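Local coordinates for protein probable fumarate reductase Ifc3 (Shewanella frigidimarina, PDB 1QO8) that catalyses the essentially one-way reduction of fumarate to succinate, using one FAD and four covalently attached c-type hemes per subunit, at residues Val127-Ala132 with Val147-Lys152; Trp413-Asn418 with Tyr489-Val494. All coordinates share one frame; numbering follows the deposited sequence.

The two contacts illustrate how one flavoprotein chain uses a short parallel pairing to bind a cofactor and an antiparallel pairing to build a separate sheet. Contact 1 joins 127-132 to 147-152 around the adenosine and pyrophosphate of FAD; all of 127-132 and the end of 147-152, from Val-150 to Lys-152, line its pocket. Contact 2 joins strands 413-417 and 489-494 in a different, mixed sheet. Their centres are about 40 Å apart and their nearest atoms about 25 Å apart, on opposite sides of the chain's centre. Contact 2 comes near, without touching, the probable substrate site: the side chain of Val-494 is about 8 Å from that of His-360, assigned to succinate binding by similarity.

Contact 1 of 2, residues Val127-Ala132 with Val147-Lys152; sequences VGAGSA and VILVDK. With FAD (flavin-adenine dinucleotide), chain G.
Leu-149 meets the glycine-rich turn through its two methyls: CD2 packs against Ala-129 CB at 3.8 Å, while CD1 lies near both that methyl and the carbonyl oxygen of Gly-128. Its CG is anti to the backbone N (chi1 168°), which swings the isobutyl end toward the turn and Phe-134 of helix 131-143. Val-150 next supplies the parallel bridge to Val-127. Val-150 O accepts Gly-128 N at 2.8 Å, almost in line with the carbonyl, and Val-150 CG2 rests near Val-127 CA. Asp-151 then turns its carboxylate to the cofactor. Asp-151 OD2 takes Ala-129 N at 3.0 Å through its anti lone pair and also accepts the ribose hydroxyl FAD O3B at 2.6 Å; Asp-151 OD1 accepts FAD O2B at 3.0 Å and the backbone N of Ala-153. Four bonds thus fix the rotation of this buried carboxylate. An alanine here would probably leave both ribose hydroxyls without their acceptor and Ala-129 N without its side-chain partner. Lys-152 runs its extended chain along the adenine, CE 3.3 Å from FAD N7A, to a salt bridge with Asp-339. Across the site, the CA of Gly-128 lies 3.0 Å from FAD O4B, where a side chain would collide with the ribose, and Ala-132 N, in the first turn of helix 131-143, donates to FAD O1P at 2.8 Å. Strand, glycine turn, helix and acidic residue after the second strand together form the beta-alpha-beta dinucleotide-binding unit of a Rossmann-type FAD domain.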
# COMPACT_ATOMS: atom_id res chain seq x y z
N VAL A 127 9.59 -20.76 5.55
CA VAL A 127 8.68 -20.23 6.55
C VAL A 127 7.21 -20.42 6.06
O VAL A 127 6.83 -19.73 5.12
CB VAL A 127 8.95 -18.73 6.74
CG1 VAL A 127 8.12 -18.10 7.82
CG2 VAL A 127 10.48 -18.53 6.90
N GLY A 128 6.50 -21.39 6.66
CA GLY A 128 5.08 -21.57 6.28
C GLY A 128 4.94 -22.92 5.60
O GLY A 128 5.52 -23.20 4.58
N ALA A 129 4.13 -23.78 6.17
CA ALA A 129 3.90 -25.10 5.56
C ALA A 129 2.48 -25.19 5.04
O ALA A 129 1.68 -26.05 5.45
CB ALA A 129 4.15 -26.18 6.61
N GLY A 130 2.09 -24.31 4.13
CA GLY A 130 0.81 -24.58 3.40
C GLY A 130 1.30 -25.18 2.09
O GLY A 130 2.43 -25.72 2.16
N SER A 131 0.64 -25.03 0.95
CA SER A 131 1.07 -25.74 -0.24
C SER A 131 2.39 -25.18 -0.74
O SER A 131 3.24 -25.90 -1.25
CB SER A 131 -0.05 -25.63 -1.31
OG SER A 131 0.40 -26.22 -2.55
N ALA A 132 2.49 -23.82 -0.78
CA ALA A 132 3.72 -23.22 -1.32
C ALA A 132 4.95 -23.61 -0.47
O ALA A 132 5.94 -24.02 -1.07
CB ALA A 132 3.65 -21.70 -1.45
N VAL A 147 17.16 -28.53 4.91
CA VAL A 147 15.97 -27.68 4.97
C VAL A 147 15.39 -27.72 6.38
O VAL A 147 15.28 -28.80 6.96
CB VAL A 147 14.89 -28.20 4.01
CG1 VAL A 147 13.51 -27.55 4.20
CG2 VAL A 147 15.31 -27.97 2.57
N ILE A 148 15.02 -26.58 6.93
CA ILE A 148 14.12 -26.56 8.08
C ILE A 148 12.77 -26.01 7.57
O ILE A 148 12.86 -25.11 6.75
CB ILE A 148 14.69 -25.73 9.24
CG1 ILE A 148 15.97 -26.48 9.80
CG2 ILE A 148 13.70 -25.48 10.35
CD1 ILE A 148 16.65 -25.65 10.87
N LEU A 149 11.66 -26.58 8.01
CA LEU A 149 10.35 -26.12 7.52
C LEU A 149 9.68 -25.63 8.79
O LEU A 149 9.62 -26.57 9.63
CB LEU A 149 9.49 -27.23 6.90
CG LEU A 149 8.01 -26.93 6.61
CD1 LEU A 149 7.86 -25.62 5.79
CD2 LEU A 149 7.36 -28.08 5.81
N VAL A 150 9.23 -24.40 8.94
CA VAL A 150 8.59 -24.01 10.19
C VAL A 150 7.15 -23.53 9.97
O VAL A 150 6.84 -22.92 8.94
CB VAL A 150 9.33 -22.89 10.94
CG1 VAL A 150 10.78 -23.28 11.31
CG2 VAL A 150 9.47 -21.62 10.10
N ASP A 151 6.25 -23.75 10.98
CA ASP A 151 4.92 -23.16 10.77
C ASP A 151 4.48 -22.63 12.11
O ASP A 151 4.65 -23.37 13.06
CB ASP A 151 3.90 -24.20 10.23
CG ASP A 151 2.60 -23.50 9.80
OD1 ASP A 151 1.84 -23.05 10.64
OD2 ASP A 151 2.40 -23.46 8.55
N LYS A 152 3.82 -21.46 12.20
CA LYS A 152 3.45 -20.96 13.52
C LYS A 152 2.21 -21.63 14.09
O LYS A 152 1.87 -21.30 15.25
CB LYS A 152 3.22 -19.44 13.46
CG LYS A 152 1.94 -19.13 12.57
CD LYS A 152 1.72 -17.61 12.52
CE LYS A 152 0.65 -17.25 11.35
NZ LYS A 152 0.22 -15.84 11.77
PA FAD G . -1.22 -20.93 3.05
O1A FAD G . -1.78 -22.24 2.60
O2A FAD G . -1.97 -20.07 3.78
O5B FAD G . -0.23 -21.39 4.17
C5B FAD G . 0.74 -20.47 4.82
C4B FAD G . 1.40 -21.26 6.07
O4B FAD G . 2.36 -20.24 6.64
C3B FAD G . 0.37 -21.46 7.22
O3B FAD G . 0.08 -22.72 7.64
C2B FAD G . 0.69 -20.32 8.26
O2B FAD G . 0.41 -20.65 9.64
C1B FAD G . 2.16 -20.27 8.11
N9A FAD G . 2.75 -18.99 8.53
C8A FAD G . 2.24 -17.73 8.38
N7A FAD G . 2.96 -16.83 8.98
C5A FAD G . 4.02 -17.52 9.56
C6A FAD G . 5.12 -17.11 10.43
N6A FAD G . 5.34 -15.88 10.80
N1A FAD G . 5.97 -18.11 10.77
C2A FAD G . 5.73 -19.44 10.48
N3A FAD G . 4.73 -19.90 9.70
C4A FAD G . 3.91 -18.89 9.31
N1 FAD G . -7.44 -21.09 -4.79
C2 FAD G . -7.44 -21.86 -5.85
O2 FAD G . -6.75 -21.77 -6.81
N3 FAD G . -8.31 -22.98 -5.98
C4 FAD G . -9.16 -23.20 -4.89
O4 FAD G . -9.95 -24.10 -4.95
C4X FAD G . -9.18 -22.29 -3.75
N5 FAD G . -10.04 -22.48 -2.75
C5X FAD G . -10.02 -21.69 -1.65
C6 FAD G . -10.94 -21.96 -0.63
C7 FAD G . -10.94 -21.19 0.50
C7M FAD G . -11.89 -21.41 1.64
C8 FAD G . -9.96 -20.14 0.62
C8M FAD G . -9.90 -19.33 1.88
C9 FAD G . -9.03 -19.90 -0.37
C9A FAD G . -9.03 -20.65 -1.52
N10 FAD G . -8.15 -20.47 -2.61
C10 FAD G . -8.20 -21.24 -3.70
C1' FAD G . -6.89 -19.69 -2.42
C2' FAD G . -5.69 -20.67 -2.23
O2' FAD G . -6.29 -21.70 -1.37
C3' FAD G . -4.70 -19.93 -1.30
O3' FAD G . -4.25 -18.71 -1.90
C4' FAD G . -3.34 -20.72 -1.37
O4' FAD G . -3.65 -21.99 -0.73
C5' FAD G . -2.35 -19.95 -0.43
O5' FAD G . -1.20 -20.99 -0.22
P FAD G . 0.10 -20.63 0.53
O1P FAD G . 0.93 -21.89 0.45
O2P FAD G . 0.51 -19.44 -0.07
O3P FAD G . -0.37 -20.25 1.85

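Contact 2 of 2, residues Trp413-Asn418 with Tyr489-Val494; sequences WIIFDN and YYAVKV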
# COMPACT_ATOMS: atom_id res chain seq x y z
N TRP A 413 -29.44 -12.30 5.64
CA TRP A 413 -29.87 -13.70 5.73
C TRP A 413 -30.23 -14.28 4.36
O TRP A 413 -31.01 -13.70 3.58
CB TRP A 413 -31.12 -13.66 6.61
CG TRP A 413 -30.93 -13.36 8.06
CD1 TRP A 413 -31.30 -12.23 8.71
CD2 TRP A 413 -30.42 -14.26 9.06
NE1 TRP A 413 -30.98 -12.36 10.04
CE2 TRP A 413 -30.48 -13.59 10.29
CE3 TRP A 413 -29.99 -15.57 9.04
CZ2 TRP A 413 -30.05 -14.16 11.50
CZ3 TRP A 413 -29.57 -16.18 10.22
CH2 TRP A 413 -29.59 -15.44 11.44
N ILE A 414 -29.79 -15.49 4.05
CA ILE A 414 -30.32 -16.11 2.83
C ILE A 414 -31.38 -17.15 3.22
O ILE A 414 -31.05 -17.94 4.12
CB ILE A 414 -29.22 -16.65 1.94
CG1 ILE A 414 -28.51 -15.44 1.31
CG2 ILE A 414 -29.76 -17.61 0.89
CD1 ILE A 414 -27.23 -15.77 0.58
N ILE A 415 -32.55 -17.03 2.61
CA ILE A 415 -33.82 -17.61 3.12
C ILE A 415 -34.53 -18.45 2.07
O ILE A 415 -34.25 -18.13 0.92
CB ILE A 415 -34.63 -16.41 3.54
CG1 ILE A 415 -34.33 -16.49 5.04
CG2 ILE A 415 -36.02 -15.81 3.29
CD1 ILE A 415 -33.74 -15.19 5.42
N PHE A 416 -35.13 -19.58 2.47
CA PHE A 416 -35.71 -20.45 1.45
C PHE A 416 -36.65 -21.42 2.17
O PHE A 416 -36.63 -21.41 3.41
CB PHE A 416 -34.74 -21.16 0.51
CG PHE A 416 -33.65 -21.85 1.30
CD1 PHE A 416 -33.87 -23.11 1.86
CD2 PHE A 416 -32.45 -21.15 1.56
CE1 PHE A 416 -32.80 -23.69 2.59
CE2 PHE A 416 -31.40 -21.75 2.27
CZ PHE A 416 -31.59 -23.01 2.80
N ASP A 417 -37.47 -22.18 1.41
CA ASP A 417 -38.39 -23.07 2.18
C ASP A 417 -38.01 -24.47 1.82
O ASP A 417 -36.98 -24.63 1.12
CB ASP A 417 -39.84 -22.68 1.79
CG ASP A 417 -40.24 -23.18 0.40
OD1 ASP A 417 -39.41 -23.55 -0.48
OD2 ASP A 417 -41.48 -23.20 0.16
N ASN A 418 -38.73 -25.53 2.14
CA ASN A 418 -38.47 -26.95 1.86
C ASN A 418 -38.40 -27.30 0.43
O ASN A 418 -37.80 -28.32 0.07
CB ASN A 418 -39.53 -27.86 2.53
CG ASN A 418 -39.52 -29.37 2.40
OD1 ASN A 418 -39.93 -30.28 3.11
ND2 ASN A 418 -38.95 -30.04 1.38
N TYR A 489 -39.08 -23.57 7.07
CA TYR A 489 -38.42 -22.43 6.46
C TYR A 489 -37.01 -22.27 7.06
O TYR A 489 -36.83 -22.62 8.21
CB TYR A 489 -39.22 -21.14 6.65
CG TYR A 489 -40.66 -21.32 6.10
CD1 TYR A 489 -41.64 -21.85 6.90
CD2 TYR A 489 -40.94 -21.00 4.81
CE1 TYR A 489 -42.93 -22.02 6.36
CE2 TYR A 489 -42.21 -21.14 4.27
CZ TYR A 489 -43.21 -21.66 5.08
OH TYR A 489 -44.46 -21.83 4.53
N TYR A 490 -36.05 -21.85 6.23
CA TYR A 490 -34.65 -21.91 6.60
C TYR A 490 -33.97 -20.55 6.43
O TYR A 490 -34.40 -19.82 5.54
CB TYR A 490 -33.92 -22.84 5.63
CG TYR A 490 -34.33 -24.29 5.82
CD1 TYR A 490 -33.75 -25.13 6.75
CD2 TYR A 490 -35.39 -24.77 5.03
CE1 TYR A 490 -34.19 -26.45 6.89
CE2 TYR A 490 -35.83 -26.08 5.13
CZ TYR A 490 -35.21 -26.90 6.06
OH TYR A 490 -35.66 -28.19 6.16
N ALA A 491 -32.89 -20.33 7.20
CA ALA A 491 -32.03 -19.18 6.91
C ALA A 491 -30.54 -19.44 7.25
O ALA A 491 -30.24 -20.11 8.25
CB ALA A 491 -32.47 -18.00 7.76
N VAL A 492 -29.66 -18.79 6.47
CA VAL A 492 -28.25 -18.83 6.78
C VAL A 492 -27.73 -17.36 6.92
O VAL A 492 -28.06 -16.55 6.05
CB VAL A 492 -27.24 -19.18 5.71
CG1 VAL A 492 -26.05 -19.92 6.32
CG2 VAL A 492 -27.79 -19.66 4.41
N LYS A 493 -26.92 -17.13 7.95
CA LYS A 493 -26.43 -15.75 8.14
C LYS A 493 -25.16 -15.48 7.35
O LYS A 493 -24.26 -16.31 7.38
CB LYS A 493 -26.24 -15.51 9.63
CG LYS A 493 -25.90 -14.05 10.00
CD LYS A 493 -25.86 -14.11 11.56
CE LYS A 493 -25.90 -12.82 12.27
NZ LYS A 493 -25.81 -13.10 13.79
N VAL A 494 -25.13 -14.45 6.46
CA VAL A 494 -23.94 -14.23 5.61
C VAL A 494 -23.47 -12.81 5.58
O VAL A 494 -24.15 -11.89 6.02
CB VAL A 494 -24.22 -14.65 4.17
CG1 VAL A 494 -24.75 -16.09 4.15
CG2 VAL A 494 -25.29 -13.71 3.53
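An antiparallel strand pair in the mixed sheet of the flavoprotein region sets Trp-413 to Phe-416 alongside Lys-493 to Tyr-490, the N-to-C directions of the two short strand segments lying 163° apart. Ile-414 and Val-492 form one hydrogen-bonded pair, with Ile-414 N to Val-492 O at 2.8 Å and the return bond equally in the carbonyl plane. Phe-416 and Tyr-490 form the next: Tyr-490 N reaches Phe-416 O at 2.9 Å, whereas Phe-416 N donates a longer hydrogen bond to Tyr-490 O at 3.2 Å, the donor tilted 26° from the carbonyl plane.

On the face carrying Trp-413, Ile-415, Ala-491 and Lys-493, the indole is laid across the neighbouring strand. Lys-493 CB sits over its six-membered ring in a CH-pi contact, 3.9 Å from the centroid, and the extended lysine chain continues past the benzo rim. Ala-491 CB fills the space between the two larger residues of the other strand, 3.7 Å from Trp-413 CE3 and 3.6 Å from Ile-415 CG1.

The opposite face bears Ile-414, Phe-416, Tyr-490 and Val-492. Phe-416 places CG between its backbone N and carbonyl carbon (chi1 50°), bringing the ring across to the partner strand. Tyr-490 CB lies over a face of that ring, 3.3 Å from Phe-416 CE1; the two rings are near parallel but slid apart, so they hardly overlap. Farther along, Ile-414 CD1 meets Val-494 CG2 at 4.1 Å.

At the end of 413-418, the Asp-417 side chain caps the start of helix 418-423 and accepts Gln-486 N, while Tyr-421 of that helix stacks on Tyr-490. Strand 381-383 flanks 413-417, strand 437-439 flanks 489-494, and Leu-445 of helix 442-448 packs against Tyr-489 and Ala-491.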